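Local coordinates for protein Ser-thr phosphatase MSPP (Mycobacterium smegmatis, PDB 2JFR) that probably dephosphorylates phosphoserine and phosphothreonine residues of proteins as a metal-dependent phosphatase of the PPM (PP2C) family, at residues Asn20-Val34 / Gly222-Gly234. Numbering follows the deposited sequence. Where two conformers were deposited one is given.
Sequences NNQDACLADGILYAV and GSDNTTVVVIDLG. With MN (manganese (II) ion), chain C.
With CG of N225 turned anti to its carbonyl carbon (chi1 -50°) and CG of D23 set the same way (chi1 -75°), the two side chains lie side by side and point opposite ways, OD2 of D23 against CB of N225 and the carboxylate and amide planes nearly perpendicular. The two side chains lie at one end of the PP2C beta-sandwich, where the hairpin of strands 23-28 and 31-38, from one sheet, packs on strand 226-233 of the other.

Asparagine suits position 225 because its amide can both give and accept: ND2 donates to the backbone O of N20 (3.0 Å), while OD1 receives the backbone N of Q22 (2.9 Å) from above its carbonyl plane. The 20-22 loop is thus tied to the start of strand 226-233, and N21 stiffens it further with an Asx turn, OD1 accepting from N of D23.

D23 is buried, and each carboxylate oxygen has its own task. OD2 takes the hydroxyl of T227 on its anti lone pair (OG1 to OD2, 2.7 Å) and a second bond from S185. OD1 accepts from two waters. One also donates to O of N225 and binds the manganese; the other donates to OD1 of N225, which therefore accepts from both Q22 N and this water. D23 is therefore a second-shell residue, and probably helps orient that metal-bound water, beside D224, whose OD2 ligates the ion directly with D36 and D186.

Away from the metal the interface turns apolar. Beta-branched T227, V229 and I231 suit a strand and offer methyl groups to the facing sheet. The methyl CG2 of T227 rests on CB of C25 (3.7 Å), and V229 spreads two ways, CG2 against V34 and CG1 near the Y32 ring. I231 covers one face of this broad ring in a CH-pi contact, CG1 standing 3.8 Å from the Y32 ring centroid and only 11° off its normal.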
loop_
_atom_site.group_PDB
_atom_site.type_symbol
_atom_site.label_atom_id
_atom_site.label_comp_id
_atom_site.label_asym_id
_atom_site.label_seq_id
_atom_site.Cartn_x
_atom_site.Cartn_y
_atom_site.Cartn_z
ATOM N N ASN A 20 10.754 7.817 13.217
ATOM C CA ASN A 20 9.619 8.494 12.670
ATOM C C ASN A 20 8.678 7.414 12.096
ATOM O O ASN A 20 9.143 6.370 11.663
ATOM C CB ASN A 20 9.952 9.486 11.570
ATOM C CG ASN A 20 10.639 10.705 12.077
ATOM O OD1 ASN A 20 11.839 10.752 12.202
ATOM N ND2 ASN A 20 9.899 11.715 12.420
ATOM N N ASN A 21 7.405 7.766 12.039
ATOM C CA ASN A 21 6.439 7.000 11.240
ATOM C C ASN A 21 6.337 7.726 9.907
ATOM O O ASN A 21 5.722 8.774 9.777
ATOM C CB ASN A 21 5.107 6.887 11.924
ATOM C CG ASN A 21 4.250 5.895 11.181
ATOM O OD1 ASN A 21 4.552 5.471 10.079
ATOM N ND2 ASN A 21 3.167 5.479 11.838
ATOM N N GLN A 22 7.014 7.174 8.900
ATOM C CA GLN A 22 7.011 7.759 7.572
ATOM C C GLN A 22 5.983 7.088 6.668
ATOM O O GLN A 22 5.957 7.383 5.458
ATOM C CB GLN A 22 8.384 7.722 6.925
ATOM C CG GLN A 22 9.434 8.382 7.806
ATOM C CD GLN A 22 10.772 8.503 7.090
ATOM O OE1 GLN A 22 11.184 7.585 6.373
ATOM N NE2 GLN A 22 11.431 9.604 7.270
ATOM N N ASP A 23 5.139 6.231 7.198
ATOM C CA ASP A 23 4.008 5.715 6.431
ATOM C C ASP A 23 2.842 6.695 6.565
ATOM O O ASP A 23 2.762 7.510 7.499
ATOM C CB ASP A 23 3.533 4.384 7.031
ATOM C CG ASP A 23 4.347 3.132 6.808
ATOM O OD1 ASP A 23 5.386 3.159 6.109
ATOM O OD2 ASP A 23 3.904 2.084 7.375
ATOM N N ALA A 24 1.920 6.597 5.629
ATOM C CA ALA A 24 0.678 7.357 5.636
ATOM C C ALA A 24 -0.395 6.469 5.025
ATOM O O ALA A 24 -0.105 5.601 4.214
ATOM C CB ALA A 24 0.820 8.661 4.904
ATOM N N CYS A 25 -1.649 6.736 5.356
ATOM C CA CYS A 25 -2.761 6.010 4.746
ATOM C C CYS A 25 -3.961 6.915 4.528
ATOM O O CYS A 25 -4.034 8.015 5.089
ATOM C CB CYS A 25 -3.137 4.788 5.510
ATOM S SG CYS A 25 -3.775 5.019 7.106
ATOM N N LEU A 26 -4.857 6.455 3.683
ATOM C CA LEU A 26 -6.028 7.186 3.246
ATOM C C LEU A 26 -7.172 6.185 3.121
ATOM O O LEU A 26 -7.006 5.125 2.539
ATOM C CB LEU A 26 -5.711 7.801 1.880
ATOM C CG LEU A 26 -6.804 8.532 1.121
ATOM C CD1 LEU A 26 -7.246 9.749 1.924
ATOM C CD2 LEU A 26 -6.279 8.976 -0.243
ATOM N N ALA A 27 -8.362 6.590 3.598
ATOM C CA ALA A 27 -9.573 5.746 3.429
ATOM C C ALA A 27 -10.677 6.788 3.263
ATOM O O ALA A 27 -11.043 7.494 4.213
ATOM C CB ALA A 27 -9.788 4.776 4.568
ATOM N N ASP A 28 -11.228 6.933 2.081
ATOM C CA ASP A 28 -12.192 7.982 1.832
ATOM C C ASP A 28 -13.046 7.688 0.641
ATOM O O ASP A 28 -12.613 7.674 -0.531
ATOM C CB ASP A 28 -11.484 9.278 1.548
ATOM C CG ASP A 28 -12.456 10.416 1.273
ATOM O OD1 ASP A 28 -13.654 10.240 1.565
ATOM O OD2 ASP A 28 -12.045 11.468 0.735
ATOM N N GLY A 29 -14.299 7.390 0.931
ATOM C CA GLY A 29 -15.244 7.011 -0.111
ATOM C C GLY A 29 -14.883 5.649 -0.676
ATOM O O GLY A 29 -14.858 4.600 -0.047
ATOM N N ILE A 30 -14.568 5.612 -1.961
ATOM C CA ILE A 30 -14.125 4.370 -2.635
ATOM C C ILE A 30 -12.605 4.351 -2.807
ATOM O O ILE A 30 -12.122 3.389 -3.408
ATOM C CB ILE A 30 -14.830 4.198 -3.997
ATOM C CG1 ILE A 30 -14.426 5.251 -5.030
ATOM C CG2 ILE A 30 -16.319 4.161 -3.748
ATOM C CD1 ILE A 30 -14.848 4.830 -6.428
ATOM N N LEU A 31 -11.898 5.360 -2.313
ATOM C CA LEU A 31 -10.442 5.444 -2.482
ATOM C C LEU A 31 -9.720 5.079 -1.188
ATOM O O LEU A 31 -10.000 5.627 -0.111
ATOM C CB LEU A 31 -10.045 6.876 -2.877
ATOM C CG LEU A 31 -8.565 7.084 -3.124
ATOM C CD1 LEU A 31 -8.080 6.298 -4.334
ATOM C CD2 LEU A 31 -8.249 8.573 -3.296
ATOM N N TYR A 32 -8.755 4.194 -1.327
ATOM C CA TYR A 32 -7.970 3.665 -0.211
ATOM C C TYR A 32 -6.533 3.659 -0.636
ATOM O O TYR A 32 -6.211 3.296 -1.752
ATOM C CB TYR A 32 -8.429 2.252 0.145
ATOM C CG TYR A 32 -9.888 2.251 0.548
ATOM C CD1 TYR A 32 -10.248 2.519 1.850
ATOM C CD2 TYR A 32 -10.894 2.070 -0.375
ATOM C CE1 TYR A 32 -11.560 2.561 2.244
ATOM C CE2 TYR A 32 -12.243 2.148 0.025
ATOM C CZ TYR A 32 -12.522 2.395 1.319
ATOM O OH TYR A 32 -13.870 2.472 1.683
ATOM N N ALA A 33 -5.602 4.002 0.277
ATOM C CA ALA A 33 -4.213 4.002 -0.137
ATOM C C ALA A 33 -3.288 3.886 1.067
ATOM O O ALA A 33 -3.624 4.305 2.182
ATOM C CB ALA A 33 -3.862 5.276 -0.919
ATOM N N VAL A 34 -2.109 3.377 0.784
ATOM C CA VAL A 34 -0.956 3.424 1.682
ATOM C C VAL A 34 0.216 4.002 0.923
ATOM O O VAL A 34 0.442 3.676 -0.236
ATOM C CB VAL A 34 -0.620 2.025 2.233
ATOM C CG1 VAL A 34 0.687 2.016 3.029
ATOM C CG2 VAL A 34 -1.767 1.480 3.054
ATOM N N GLY A 222 8.788 -5.168 15.350
ATOM C CA GLY A 222 8.448 -3.807 14.975
ATOM C C GLY A 222 9.611 -3.083 14.338
ATOM O O GLY A 222 9.764 -1.871 14.527
ATOM N N SER A 223 10.404 -3.762 13.493
ATOM C CA SER A 223 11.584 -3.151 12.908
ATOM C C SER A 223 11.254 -1.995 11.983
ATOM O O SER A 223 12.121 -1.158 11.756
ATOM C CB SER A 223 12.431 -4.175 12.162
ATOM O OG SER A 223 11.737 -4.773 11.111
ATOM N N ASP A 224 10.062 -1.984 11.414
ATOM C CA ASP A 224 9.621 -0.930 10.527
ATOM C C ASP A 224 8.282 -0.408 11.012
ATOM O O ASP A 224 7.602 -1.025 11.811
ATOM C CB ASP A 224 9.544 -1.402 9.072
ATOM C CG ASP A 224 9.425 -0.359 8.011
ATOM O OD1 ASP A 224 9.546 0.865 8.330
ATOM O OD2 ASP A 224 9.281 -0.761 6.792
ATOM N N ASN A 225 7.921 0.753 10.493
ATOM C CA ASN A 225 6.546 1.204 10.527
ATOM C C ASN A 225 5.640 0.196 9.820
ATOM O O ASN A 225 6.047 -0.337 8.786
ATOM C CB ASN A 225 6.447 2.527 9.765
ATOM C CG ASN A 225 7.435 3.602 10.130
ATOM O OD1 ASN A 225 7.832 4.381 9.257
ATOM N ND2 ASN A 225 7.837 3.726 11.377
ATOM N N THR A 226 4.464 -0.040 10.372
ATOM C CA THR A 226 3.464 -0.893 9.723
ATOM C C THR A 226 2.172 -0.142 9.615
ATOM O O THR A 226 1.677 0.384 10.618
ATOM C CB THR A 226 3.271 -2.215 10.537
ATOM O OG1 THR A 226 4.505 -2.925 10.549
ATOM C CG2 THR A 226 2.218 -3.091 9.882
ATOM N N THR A 227 1.598 -0.128 8.439
ATOM C CA THR A 227 0.328 0.548 8.165
ATOM C C THR A 227 -0.516 -0.366 7.331
ATOM O O THR A 227 -0.034 -0.940 6.360
ATOM C CB THR A 227 0.610 1.871 7.461
ATOM O OG1 THR A 227 1.452 2.644 8.307
ATOM C CG2 THR A 227 -0.657 2.669 7.168
ATOM N N VAL A 228 -1.783 -0.480 7.689
ATOM C CA VAL A 228 -2.717 -1.387 7.052
ATOM C C VAL A 228 -4.051 -0.686 6.818
ATOM O O VAL A 228 -4.538 0.089 7.646
ATOM C CB VAL A 228 -2.884 -2.669 7.872
ATOM C CG1 VAL A 228 -1.625 -3.491 7.872
ATOM C CG2 VAL A 228 -3.353 -2.394 9.302
ATOM N N VAL A 229 -4.653 -1.021 5.676
ATOM C CA VAL A 229 -5.992 -0.579 5.313
ATOM C C VAL A 229 -6.743 -1.834 4.887
ATOM O O VAL A 229 -6.307 -2.556 3.984
ATOM C CB VAL A 229 -5.958 0.425 4.179
ATOM C CG1 VAL A 229 -7.381 0.824 3.770
ATOM C CG2 VAL A 229 -5.143 1.649 4.560
ATOM N N VAL A 230 -7.883 -2.099 5.555
ATOM C CA VAL A 230 -8.722 -3.255 5.282
ATOM C C VAL A 230 -10.015 -2.779 4.715
ATOM O O VAL A 230 -10.640 -1.850 5.264
ATOM C CB VAL A 230 -8.903 -4.084 6.578
ATOM C CG1 VAL A 230 -10.031 -5.088 6.465
ATOM C CG2 VAL A 230 -7.645 -4.807 6.915
ATOM N N ILE A 231 -10.484 -3.426 3.653
ATOM C CA ILE A 231 -11.746 -3.082 2.979
ATOM C C ILE A 231 -12.548 -4.369 2.835
ATOM O O ILE A 231 -12.071 -5.334 2.222
ATOM C CB ILE A 231 -11.483 -2.480 1.588
ATOM C CG1 ILE A 231 -10.458 -1.328 1.600
ATOM C CG2 ILE A 231 -12.785 -2.022 0.987
ATOM C CD1 ILE A 231 -9.620 -1.278 0.397
ATOM N N ASP A 232 -13.765 -4.393 3.382
ATOM C CA ASP A 232 -14.680 -5.514 3.275
ATOM C C ASP A 232 -15.666 -5.257 2.144
ATOM O O ASP A 232 -16.334 -4.230 2.174
ATOM C CB ASP A 232 -15.414 -5.756 4.591
ATOM C CG ASP A 232 -14.587 -6.594 5.536
ATOM O OD1 ASP A 232 -13.784 -7.435 5.112
ATOM O OD2 ASP A 232 -14.798 -6.376 6.748
ATOM N N LEU A 233 -15.770 -6.186 1.202
ATOM C CA LEU A 233 -16.573 -6.002 0.013
ATOM C C LEU A 233 -17.924 -6.748 0.142
ATOM O O LEU A 233 -17.992 -7.840 0.729
ATOM C CB LEU A 233 -15.846 -6.514 -1.215
ATOM C CG LEU A 233 -14.508 -5.848 -1.483
ATOM C CD1 LEU A 233 -13.808 -6.474 -2.672
ATOM C CD2 LEU A 233 -14.646 -4.339 -1.616
ATOM N N GLY A 234 -18.952 -6.158 -0.444
ATOM C CA GLY A 234 -20.284 -6.731 -0.540
ATOM C C GLY A 234 -20.774 -6.807 -2.022
ATOM O O GLY A 234 -21.975 -7.194 -2.149
ATOM O OXT GLY A 234 -20.093 -6.353 -2.958
HETATM MN MN MN C . 8.523 0.326 5.141
HETATM O O HOH W 1 6.840 0.760 6.342
HETATM O O HOH W 2 7.792 4.418 6.475
HETATM O O HOH W 3 9.558 2.088 6.000
HETATM O O HOH W 4 10.222 0.239 3.989
#